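Local coordinates for protein haloacid dehalogenase-like hydrolase (Salmonella enterica subsp. enterica serovar Typhi, PDB 4EZE) that probably catalyses the magnesium-dependent hydrolysis of O-phosphoserine to serine and phosphate, the last step of serine biosynthesis, at residues S24-I29 and L70-P75; R60-I65 and L308-I313; D97-P102 and H299-H304. One frame throughout, in Å; residues are numbered along the deposited sequence.

Contact 1: residues S24-I29 and L70-P75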
loop_
_atom_site.group_PDB
_atom_site.type_symbol
_atom_site.label_atom_id
_atom_site.label_comp_id
_atom_site.label_asym_id
_atom_site.label_seq_id
_atom_site.Cartn_x
_atom_site.Cartn_y
_atom_site.Cartn_z
ATOM N N SER A 24 7.421 -19.623 14.594
ATOM C CA SER A 24 6.878 -18.620 13.709
ATOM C C SER A 24 5.408 -18.477 14.032
ATOM O O SER A 24 4.806 -19.374 14.635
ATOM C CB SER A 24 7.080 -19.005 12.249
ATOM O OG SER A 24 8.384 -18.661 11.818
ATOM N N ILE A 25 4.855 -17.328 13.654
ATOM C CA ILE A 25 3.462 -17.007 13.888
ATOM C C ILE A 25 2.816 -16.547 12.586
ATOM O O ILE A 25 3.411 -15.798 11.808
ATOM C CB ILE A 25 3.343 -15.893 14.931
ATOM C CG1 ILE A 25 3.740 -16.456 16.299
ATOM C CG2 ILE A 25 1.924 -15.339 14.955
ATOM C CD1 ILE A 25 4.349 -15.450 17.254
ATOM N N ILE A 26 1.611 -17.037 12.345
ATOM C CA ILE A 26 0.829 -16.656 11.191
ATOM C C ILE A 26 -0.542 -16.295 11.708
ATOM O O ILE A 26 -1.122 -17.056 12.493
ATOM C CB ILE A 26 0.624 -17.842 10.236
ATOM C CG1 ILE A 26 1.970 -18.331 9.703
ATOM C CG2 ILE A 26 -0.309 -17.437 9.108
ATOM C CD1 ILE A 26 1.868 -19.479 8.730
ATOM N N TYR A 27 -1.043 -15.133 11.297
ATOM C CA TYR A 27 -2.423 -14.750 11.624
ATOM C C TYR A 27 -3.305 -14.976 10.414
ATOM O O TYR A 27 -2.910 -14.662 9.294
ATOM C CB TYR A 27 -2.508 -13.260 11.966
ATOM C CG TYR A 27 -1.573 -12.779 13.053
ATOM C CD1 TYR A 27 -1.905 -12.929 14.395
ATOM C CD2 TYR A 27 -0.376 -12.134 12.735
ATOM C CE1 TYR A 27 -1.065 -12.466 15.401
ATOM C CE2 TYR A 27 0.467 -11.669 13.731
ATOM C CZ TYR A 27 0.118 -11.844 15.066
ATOM O OH TYR A 27 0.936 -11.373 16.065
ATOM N N PHE A 28 -4.509 -15.475 10.635
ATOM C CA PHE A 28 -5.432 -15.700 9.553
ATOM C C PHE A 28 -6.674 -14.884 9.792
ATOM O O PHE A 28 -7.236 -14.939 10.871
ATOM C CB PHE A 28 -5.868 -17.156 9.523
ATOM C CG PHE A 28 -4.772 -18.094 9.176
ATOM C CD1 PHE A 28 -4.498 -18.387 7.859
ATOM C CD2 PHE A 28 -4.022 -18.691 10.171
ATOM C CE1 PHE A 28 -3.477 -19.256 7.539
ATOM C CE2 PHE A 28 -3.005 -19.559 9.858
ATOM C CZ PHE A 28 -2.720 -19.828 8.543
ATOM N N ILE A 29 -7.129 -14.161 8.776
ATOM C CA ILE A 29 -8.357 -13.392 8.906
ATOM C C ILE A 29 -9.333 -13.780 7.820
ATOM O O ILE A 29 -9.034 -13.669 6.624
ATOM C CB ILE A 29 -8.106 -11.879 8.756
ATOM C CG1 ILE A 29 -7.010 -11.409 9.720
ATOM C CG2 ILE A 29 -9.404 -11.123 8.961
ATOM C CD1 ILE A 29 -5.603 -11.541 9.161
ATOM N N LEU A 70 -7.514 -15.940 13.713
ATOM C CA LEU A 70 -6.947 -17.212 14.135
ATOM C C LEU A 70 -5.433 -17.085 14.159
ATOM O O LEU A 70 -4.831 -16.663 13.185
ATOM C CB LEU A 70 -7.345 -18.337 13.177
ATOM C CG LEU A 70 -6.876 -19.733 13.604
ATOM C CD1 LEU A 70 -7.621 -20.235 14.838
ATOM C CD2 LEU A 70 -7.057 -20.693 12.450
ATOM N N LYS A 71 -4.812 -17.423 15.281
ATOM C CA LYS A 71 -3.365 -17.301 15.370
ATOM C C LYS A 71 -2.729 -18.695 15.399
ATOM O O LYS A 71 -3.166 -19.568 16.123
ATOM C CB LYS A 71 -2.962 -16.473 16.593
ATOM C CG LYS A 71 -1.452 -16.346 16.787
ATOM C CD LYS A 71 -1.144 -15.507 18.018
ATOM C CE LYS A 71 0.325 -15.554 18.420
ATOM N NZ LYS A 71 0.462 -14.938 19.777
ATOM N N LEU A 72 -1.716 -18.908 14.586
ATOM C CA LEU A 72 -1.129 -20.226 14.511
ATOM C C LEU A 72 0.339 -20.084 14.827
ATOM O O LEU A 72 1.023 -19.241 14.239
ATOM C CB LEU A 72 -1.307 -20.837 13.111
ATOM C CG LEU A 72 -0.307 -21.961 12.797
ATOM C CD1 LEU A 72 -0.589 -23.176 13.672
ATOM C CD2 LEU A 72 -0.314 -22.359 11.328
ATOM N N THR A 73 0.825 -20.892 15.765
ATOM C CA THR A 73 2.253 -20.924 16.038
ATOM C C THR A 73 2.788 -22.266 15.606
ATOM O O THR A 73 2.227 -23.307 15.925
ATOM C CB THR A 73 2.555 -20.667 17.515
ATOM O OG1 THR A 73 1.916 -19.446 17.916
ATOM C CG2 THR A 73 4.041 -20.539 17.718
ATOM N N LEU A 74 3.844 -22.217 14.814
ATOM C CA LEU A 74 4.459 -23.408 14.275
ATOM C C LEU A 74 5.954 -23.192 14.144
ATOM O O LEU A 74 6.427 -22.065 14.168
ATOM C CB LEU A 74 3.833 -23.790 12.934
ATOM C CG LEU A 74 4.255 -23.029 11.683
ATOM C CD1 LEU A 74 3.511 -23.549 10.483
ATOM C CD2 LEU A 74 4.030 -21.550 11.851
ATOM N N PRO A 75 6.694 -24.281 14.027
ATOM C CA PRO A 75 8.143 -24.224 13.934
ATOM C C PRO A 75 8.565 -23.422 12.733
ATOM O O PRO A 75 7.933 -23.482 11.702
ATOM C CB PRO A 75 8.524 -25.684 13.735
ATOM C CG PRO A 75 7.372 -26.478 14.248
ATOM C CD PRO A 75 6.241 -25.561 14.569
HETATM O O HOH W 1 2.222 -12.290 18.410
#

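Contact 2: residues R60-I65 and L308-I313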
loop_
_atom_site.group_PDB
_atom_site.type_symbol
_atom_site.label_atom_id
_atom_site.label_comp_id
_atom_site.label_asym_id
_atom_site.label_seq_id
_atom_site.Cartn_x
_atom_site.Cartn_y
_atom_site.Cartn_z
ATOM N N ARG A 60 -8.699 -15.432 18.627
ATOM C CA ARG A 60 -8.558 -14.226 19.422
ATOM C C ARG A 60 -9.322 -13.064 18.820
ATOM O O ARG A 60 -9.736 -13.104 17.666
ATOM C CB ARG A 60 -7.082 -13.869 19.514
ATOM C CG ARG A 60 -6.251 -14.996 20.094
ATOM C CD ARG A 60 -4.894 -14.491 20.560
ATOM N NE ARG A 60 -4.192 -15.541 21.294
ATOM C CZ ARG A 60 -2.930 -15.472 21.710
ATOM N NH1 ARG A 60 -2.197 -14.390 21.471
ATOM N NH2 ARG A 60 -2.399 -16.495 22.371
ATOM N N TYR A 61 -9.494 -12.008 19.592
ATOM C CA TYR A 61 -10.196 -10.866 19.064
ATOM C C TYR A 61 -9.441 -9.569 19.295
ATOM O O TYR A 61 -9.266 -9.134 20.425
ATOM C CB TYR A 61 -11.560 -10.809 19.707
ATOM C CG TYR A 61 -12.358 -9.575 19.386
ATOM C CD1 TYR A 61 -13.038 -9.469 18.182
ATOM C CD2 TYR A 61 -12.480 -8.539 20.308
ATOM C CE1 TYR A 61 -13.807 -8.365 17.897
ATOM C CE2 TYR A 61 -13.244 -7.420 20.028
ATOM C CZ TYR A 61 -13.901 -7.335 18.814
ATOM O OH TYR A 61 -14.673 -6.234 18.498
ATOM N N ALA A 62 -8.983 -8.946 18.223
ATOM C CA ALA A 62 -8.362 -7.633 18.361
ATOM C C ALA A 62 -9.423 -6.530 18.393
ATOM O O ALA A 62 -9.850 -6.054 17.346
ATOM C CB ALA A 62 -7.375 -7.389 17.240
ATOM N N ALA A 63 -9.821 -6.111 19.599
ATOM C CA ALA A 63 -10.897 -5.118 19.787
ATOM C C ALA A 63 -10.656 -3.820 19.040
ATOM O O ALA A 63 -11.588 -3.193 18.554
ATOM C CB ALA A 63 -11.098 -4.823 21.278
ATOM N N LEU A 64 -9.392 -3.415 18.981
ATOM C CA LEU A 64 -9.029 -2.104 18.474
ATOM C C LEU A 64 -9.420 -1.984 17.011
ATOM O O LEU A 64 -9.714 -0.892 16.548
ATOM C CB LEU A 64 -7.517 -1.902 18.640
ATOM C CG LEU A 64 -6.899 -0.545 18.321
ATOM C CD1 LEU A 64 -7.571 0.541 19.158
ATOM C CD2 LEU A 64 -5.376 -0.549 18.527
ATOM N N ILE A 65 -9.433 -3.103 16.282
ATOM C CA ILE A 65 -9.818 -3.073 14.867
ATOM C C ILE A 65 -11.011 -3.954 14.620
ATOM O O ILE A 65 -11.309 -4.313 13.486
ATOM C CB ILE A 65 -8.694 -3.543 13.947
ATOM C CG1 ILE A 65 -8.238 -4.944 14.351
ATOM C CG2 ILE A 65 -7.517 -2.583 14.022
ATOM C CD1 ILE A 65 -7.241 -5.550 13.373
ATOM N N LEU A 308 -5.964 -4.218 8.951
ATOM C CA LEU A 308 -5.061 -5.383 9.103
ATOM C C LEU A 308 -3.584 -5.035 9.339
ATOM O O LEU A 308 -2.829 -5.874 9.803
ATOM C CB LEU A 308 -5.159 -6.349 7.912
ATOM C CG LEU A 308 -6.467 -7.061 7.539
ATOM C CD1 LEU A 308 -6.168 -8.278 6.679
ATOM C CD2 LEU A 308 -7.241 -7.496 8.768
ATOM N N LEU A 309 -3.150 -3.815 9.026
ATOM C CA LEU A 309 -1.769 -3.453 9.363
ATOM C C LEU A 309 -1.499 -3.636 10.872
ATOM O O LEU A 309 -0.354 -3.752 11.318
ATOM C CB LEU A 309 -1.461 -2.024 8.955
ATOM C CG LEU A 309 -1.500 -1.722 7.464
ATOM C CD1 LEU A 309 -1.277 -0.239 7.286
ATOM C CD2 LEU A 309 -0.392 -2.481 6.769
ATOM N N LEU A 310 -2.544 -3.668 11.680
ATOM C CA LEU A 310 -2.297 -3.976 13.088
ATOM C C LEU A 310 -1.346 -5.160 13.274
ATOM O O LEU A 310 -0.426 -5.094 14.096
ATOM C CB LEU A 310 -3.597 -4.270 13.819
ATOM C CG LEU A 310 -3.363 -4.270 15.332
ATOM C CD1 LEU A 310 -3.013 -2.866 15.774
ATOM C CD2 LEU A 310 -4.589 -4.767 16.058
ATOM N N PHE A 311 -1.577 -6.246 12.529
ATOM C CA PHE A 311 -0.787 -7.483 12.705
ATOM C C PHE A 311 0.697 -7.324 12.454
ATOM O O PHE A 311 1.494 -8.189 12.787
ATOM C CB PHE A 311 -1.367 -8.636 11.881
ATOM C CG PHE A 311 -2.738 -9.007 12.322
ATOM C CD1 PHE A 311 -3.848 -8.475 11.674
ATOM C CD2 PHE A 311 -2.922 -9.792 13.455
ATOM C CE1 PHE A 311 -5.129 -8.770 12.104
ATOM C CE2 PHE A 311 -4.202 -10.101 13.895
ATOM C CZ PHE A 311 -5.308 -9.590 13.224
ATOM N N LEU A 312 1.076 -6.206 11.867
ATOM C CA LEU A 312 2.460 -6.031 11.558
ATOM C C LEU A 312 3.092 -4.984 12.478
ATOM O O LEU A 312 4.262 -4.671 12.327
ATOM C CB LEU A 312 2.624 -5.606 10.103
ATOM C CG LEU A 312 1.978 -6.493 9.038
ATOM C CD1 LEU A 312 1.906 -5.691 7.754
ATOM C CD2 LEU A 312 2.736 -7.772 8.789
ATOM N N ILE A 313 2.332 -4.431 13.416
ATOM C CA ILE A 313 2.921 -3.419 14.291
ATOM C C ILE A 313 2.610 -3.603 15.769
ATOM O O ILE A 313 3.275 -3.004 16.613
ATOM C CB ILE A 313 2.550 -1.991 13.855
ATOM C CG1 ILE A 313 1.061 -1.741 14.051
ATOM C CG2 ILE A 313 2.947 -1.768 12.400
ATOM C CD1 ILE A 313 0.696 -0.297 13.791
#

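Contact 3: residues D97-P102 and H299-H304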
loop_
_atom_site.group_PDB
_atom_site.type_symbol
_atom_site.label_atom_id
_atom_site.label_comp_id
_atom_site.label_asym_id
_atom_site.label_seq_id
_atom_site.Cartn_x
_atom_site.Cartn_y
_atom_site.Cartn_z
ATOM N N ASP A 97 -7.241 -13.650 4.188
ATOM C CA ASP A 97 -5.964 -12.976 4.242
ATOM C C ASP A 97 -5.164 -13.610 5.351
ATOM O O ASP A 97 -5.724 -14.217 6.279
ATOM C CB ASP A 97 -6.159 -11.482 4.532
ATOM C CG ASP A 97 -6.507 -10.696 3.287
ATOM O OD1 ASP A 97 -5.736 -10.825 2.307
ATOM O OD2 ASP A 97 -7.538 -9.966 3.289
ATOM N N PHE A 98 -3.852 -13.451 5.293
ATOM C CA PHE A 98 -3.067 -13.887 6.432
ATOM C C PHE A 98 -1.823 -13.041 6.500
ATOM O O PHE A 98 -1.499 -12.321 5.544
ATOM C CB PHE A 98 -2.685 -15.362 6.283
ATOM C CG PHE A 98 -1.762 -15.638 5.107
ATOM C CD1 PHE A 98 -0.397 -15.535 5.244
ATOM C CD2 PHE A 98 -2.274 -16.002 3.872
ATOM C CE1 PHE A 98 0.445 -15.809 4.185
ATOM C CE2 PHE A 98 -1.438 -16.264 2.806
ATOM C CZ PHE A 98 -0.084 -16.174 2.958
ATOM N N PHE A 99 -1.127 -13.138 7.628
ATOM C CA PHE A 99 0.183 -12.534 7.761
ATOM C C PHE A 99 1.120 -13.467 8.482
ATOM O O PHE A 99 0.762 -14.072 9.502
ATOM C CB PHE A 99 0.093 -11.231 8.528
ATOM C CG PHE A 99 -0.440 -10.112 7.715
ATOM C CD1 PHE A 99 0.338 -9.545 6.719
ATOM C CD2 PHE A 99 -1.730 -9.649 7.910
ATOM C CE1 PHE A 99 -0.151 -8.510 5.947
ATOM C CE2 PHE A 99 -2.223 -8.613 7.139
ATOM C CZ PHE A 99 -1.431 -8.043 6.159
ATOM N N ILE A 100 2.316 -13.599 7.933
ATOM C CA ILE A 100 3.387 -14.253 8.644
ATOM C C ILE A 100 4.081 -13.172 9.440
ATOM O O ILE A 100 4.681 -12.266 8.882
ATOM C CB ILE A 100 4.369 -14.928 7.693
ATOM C CG1 ILE A 100 3.712 -16.160 7.063
ATOM C CG2 ILE A 100 5.625 -15.343 8.443
ATOM C CD1 ILE A 100 4.451 -16.626 5.827
ATOM N N LYS A 101 3.963 -13.251 10.757
ATOM C CA LYS A 101 4.531 -12.223 11.615
ATOM C C LYS A 101 6.020 -12.020 11.344
ATOM O O LYS A 101 6.814 -12.946 11.413
ATOM C CB LYS A 101 4.285 -12.564 13.071
ATOM C CG LYS A 101 4.827 -11.542 14.052
ATOM C CD LYS A 101 4.393 -11.906 15.467
ATOM C CE LYS A 101 5.017 -11.006 16.518
ATOM N NZ LYS A 101 4.332 -11.192 17.829
ATOM N N PRO A 102 6.401 -10.788 11.003
ATOM C CA PRO A 102 7.804 -10.531 10.786
ATOM C C PRO A 102 8.608 -10.654 12.095
ATOM O O PRO A 102 8.075 -10.418 13.168
ATOM C CB PRO A 102 7.814 -9.082 10.278
ATOM C CG PRO A 102 6.411 -8.778 9.874
ATOM C CD PRO A 102 5.565 -9.598 10.788
ATOM N N HIS A 299 3.723 -10.251 1.638
ATOM C CA HIS A 299 2.728 -9.684 2.561
ATOM C C HIS A 299 1.645 -9.026 1.702
ATOM O O HIS A 299 1.957 -8.196 0.852
ATOM C CB HIS A 299 3.367 -8.621 3.444
ATOM C CG HIS A 299 4.342 -9.158 4.445
ATOM N ND1 HIS A 299 4.009 -10.148 5.350
ATOM C CD2 HIS A 299 5.617 -8.795 4.736
ATOM C CE1 HIS A 299 5.043 -10.384 6.141
ATOM N NE2 HIS A 299 6.034 -9.582 5.788
ATOM N N GLN A 300 0.381 -9.387 1.910
ATOM C CA GLN A 300 -0.679 -8.852 1.065
ATOM C C GLN A 300 -1.953 -8.618 1.831
ATOM O O GLN A 300 -2.304 -9.355 2.774
ATOM C CB GLN A 300 -1.004 -9.816 -0.094
ATOM C CG GLN A 300 0.180 -10.207 -0.986
ATOM C CD GLN A 300 -0.188 -11.303 -1.975
ATOM O OE1 GLN A 300 -1.354 -11.681 -2.079
ATOM N NE2 GLN A 300 0.812 -11.839 -2.689
ATOM N N ILE A 301 -2.680 -7.605 1.397
ATOM C CA ILE A 301 -4.059 -7.528 1.799
ATOM C C ILE A 301 -4.930 -7.649 0.563
ATOM O O ILE A 301 -4.860 -6.816 -0.346
ATOM C CB ILE A 301 -4.357 -6.229 2.554
ATOM C CG1 ILE A 301 -3.492 -6.163 3.804
ATOM C CG2 ILE A 301 -5.823 -6.197 2.967
ATOM C CD1 ILE A 301 -3.450 -4.779 4.432
ATOM N N ASN A 302 -5.765 -8.680 0.539
ATOM C CA ASN A 302 -6.567 -8.956 -0.637
ATOM C C ASN A 302 -8.047 -8.876 -0.399
ATOM O O ASN A 302 -8.779 -8.569 -1.324
ATOM C CB ASN A 302 -6.222 -10.344 -1.211
ATOM C CG ASN A 302 -4.797 -10.407 -1.691
ATOM O OD1 ASN A 302 -4.342 -9.457 -2.307
ATOM N ND2 ASN A 302 -4.073 -11.508 -1.396
ATOM N N TYR A 303 -8.504 -9.161 0.821
ATOM C CA TYR A 303 -9.956 -9.195 1.080
ATOM C C TYR A 303 -10.437 -8.361 2.272
ATOM O O TYR A 303 -11.583 -8.479 2.662
ATOM C CB TYR A 303 -10.450 -10.643 1.280
ATOM C CG TYR A 303 -10.053 -11.558 0.151
ATOM C CD1 TYR A 303 -10.764 -11.586 -1.041
ATOM C CD2 TYR A 303 -8.956 -12.394 0.283
ATOM C CE1 TYR A 303 -10.368 -12.408 -2.088
ATOM C CE2 TYR A 303 -8.563 -13.221 -0.732
ATOM C CZ TYR A 303 -9.258 -13.235 -1.915
ATOM O OH TYR A 303 -8.804 -14.089 -2.903
ATOM N N HIS A 304 -9.582 -7.546 2.880
ATOM C CA HIS A 304 -10.031 -6.718 3.999
ATOM C C HIS A 304 -9.437 -5.349 3.811
ATOM O O HIS A 304 -8.996 -5.038 2.718
ATOM C CB HIS A 304 -9.625 -7.344 5.338
ATOM C CG HIS A 304 -10.331 -8.638 5.622
ATOM N ND1 HIS A 304 -9.885 -9.852 5.140
ATOM C CD2 HIS A 304 -11.470 -8.900 6.311
ATOM C CE1 HIS A 304 -10.716 -10.808 5.526
ATOM N NE2 HIS A 304 -11.678 -10.258 6.249
HETATM O O HOH W 2 -5.018 -13.506 0.208
HETATM O O HOH W 3 -3.286 -11.905 2.769
HETATM O O HOH W 4 0.201 -11.718 3.605
HETATM O O HOH W 5 2.446 -12.351 5.305
#

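Contact 1: residues S24-I29 and L70-P75
The K71 stem runs alongside the Y27 ring, both leaving the same face of the antiparallel pair 24-29/70-75. The lysine has CG anti to its backbone N (chi1 178°) and stays extended beyond it, bringing its CD within 4.0 Å of CE1 on the Y27 ring. K71 CE packs 3.8 Å from I25 CG2, and this methyl sits over one face of the Y27 ring, toward its rim. On the face of S24, I26, F28, L70, L72 and L74 carbon atoms make the side-chain contacts. The F28 ring presents its edge to L72, with CE2 3.9 Å from L72 CB, while I26 CG2 sits over one face, toward the rim. L74 CD2 bends back to 4.0 Å from S24 CB. Six backbone hydrogen bonds hold the register, two each in the pairs S24-L74, I26-L72 and F28-L70; helices 34-45 and 81-93 pack over the side chains of F28, I26 and L70. The charged end of K71 bonds to L317 O, and a water accepts from Y27 OH at 2.8 Å. The pair thus has two chemistries: a largely apolar face buried under helices, and one where a lysine stem lies against I25 and Y27, its amino group at the C terminus.

Contact 2: residues R60-I65 and L308-I313
The F311 ring meets I65 obliquely, CE1 lying 4.1 Å from the methyl CD1 of the isoleucine. Elsewhere this ring packs edge-to-face with Y69 and meets the ring of Y27 with the planes at about 45°, so it belongs to a small aromatic group beside the sheet. The main apolar partner of 60-65, however, is L310. Its CG is anti to the backbone N (chi1 -167°), which carries the two methyls toward the turn. CD2 packs 3.9 Å from I65 CD1 and 4.0 Å from A62 CB, whereas CD1 reaches L64 CD2 at the looser distance of 4.3 Å. The side chains of I65 and L310 lie at a slant, and I65 CD1 also comes 3.9 Å from L310 CB. The turn that offers these groups is closed by the backbone hydrogen bond from I65 N to A62 O, 3.2 Å long. V190, on helix 184-193, touches both L64 and L310, while T186 and I187 of that helix border I65. The arrangement is an apolar junction between the turn of the β-hairpin 56-62/67-75 in the N-terminal antiparallel sheet and the C-terminal tail that follows the last strand of the HAD core.

Contact 3: residues D97-P102 and H299-H304
D97 has its CG anti to the carbonyl carbon (chi1 -82°), and this torsion sends the carboxylate into the turn N302-H304, where it accepts three N-H groups. N302 N bonds to OD1 and Y303 N to OD2, each at 2.8 Å and each on the syn side, tilted from its plane. H304 ND1 takes the anti lone pair of OD2 at 3.0 Å, nearly straight at 169° and in the plane of its own ring, which stands 62° from the carboxylate. OD2 is thus gripped twice, and the carboxylate is fixed in rotation; the N-H groups probably stabilise its negative charge. Beside it, N302 ND2 bonds to Q300 OE1, tying the start of the turn back to the strand before it. Between the strands, F99 CZ packs 3.7 Å from I301 CG1 and the ring turns its edge to H299 ND1, while H299 CE1 faces I100 O at 3.3 Å. Waters bridge the strands: one accepts from Q300 N and donates to F98 O, another accepts from F98 N and lies 2.7 Å from Q300 O, and a third accepts from I100 N and also bonds H299 ND1. The strand axes are 6.9 Å apart. Two edge strands, one from the N-terminal antiparallel sheet and one from the parallel sheet of the Rossmann-like HAD core, meet antiparallel in a water-mediated seam between sheets, pinned at one end by an aspartate.

Overall arrangement
From the N terminus, strand 23-29 comes first and pairs with 67-75, so contact 1 closes a loop of 40 residues. Contact 2 opens inside that loop, at 60-65, and closes only near the C terminus, at 308-313; the two therefore cross. Contact 3 begins after contact 1 has closed and ends at 299-304, nested within the span of contact 2 and enclosing the parallel core with its sodium-binding residues D114, D116 and D270. Contact 1 lies within the antiparallel sheet, and contacts 2 and 3 attach that sheet to the core and its tail. Strand 23-29 also bonds to 97-100, joining contacts 1 and 3, while L308 and L312 pack on F99 between contacts 2 and 3.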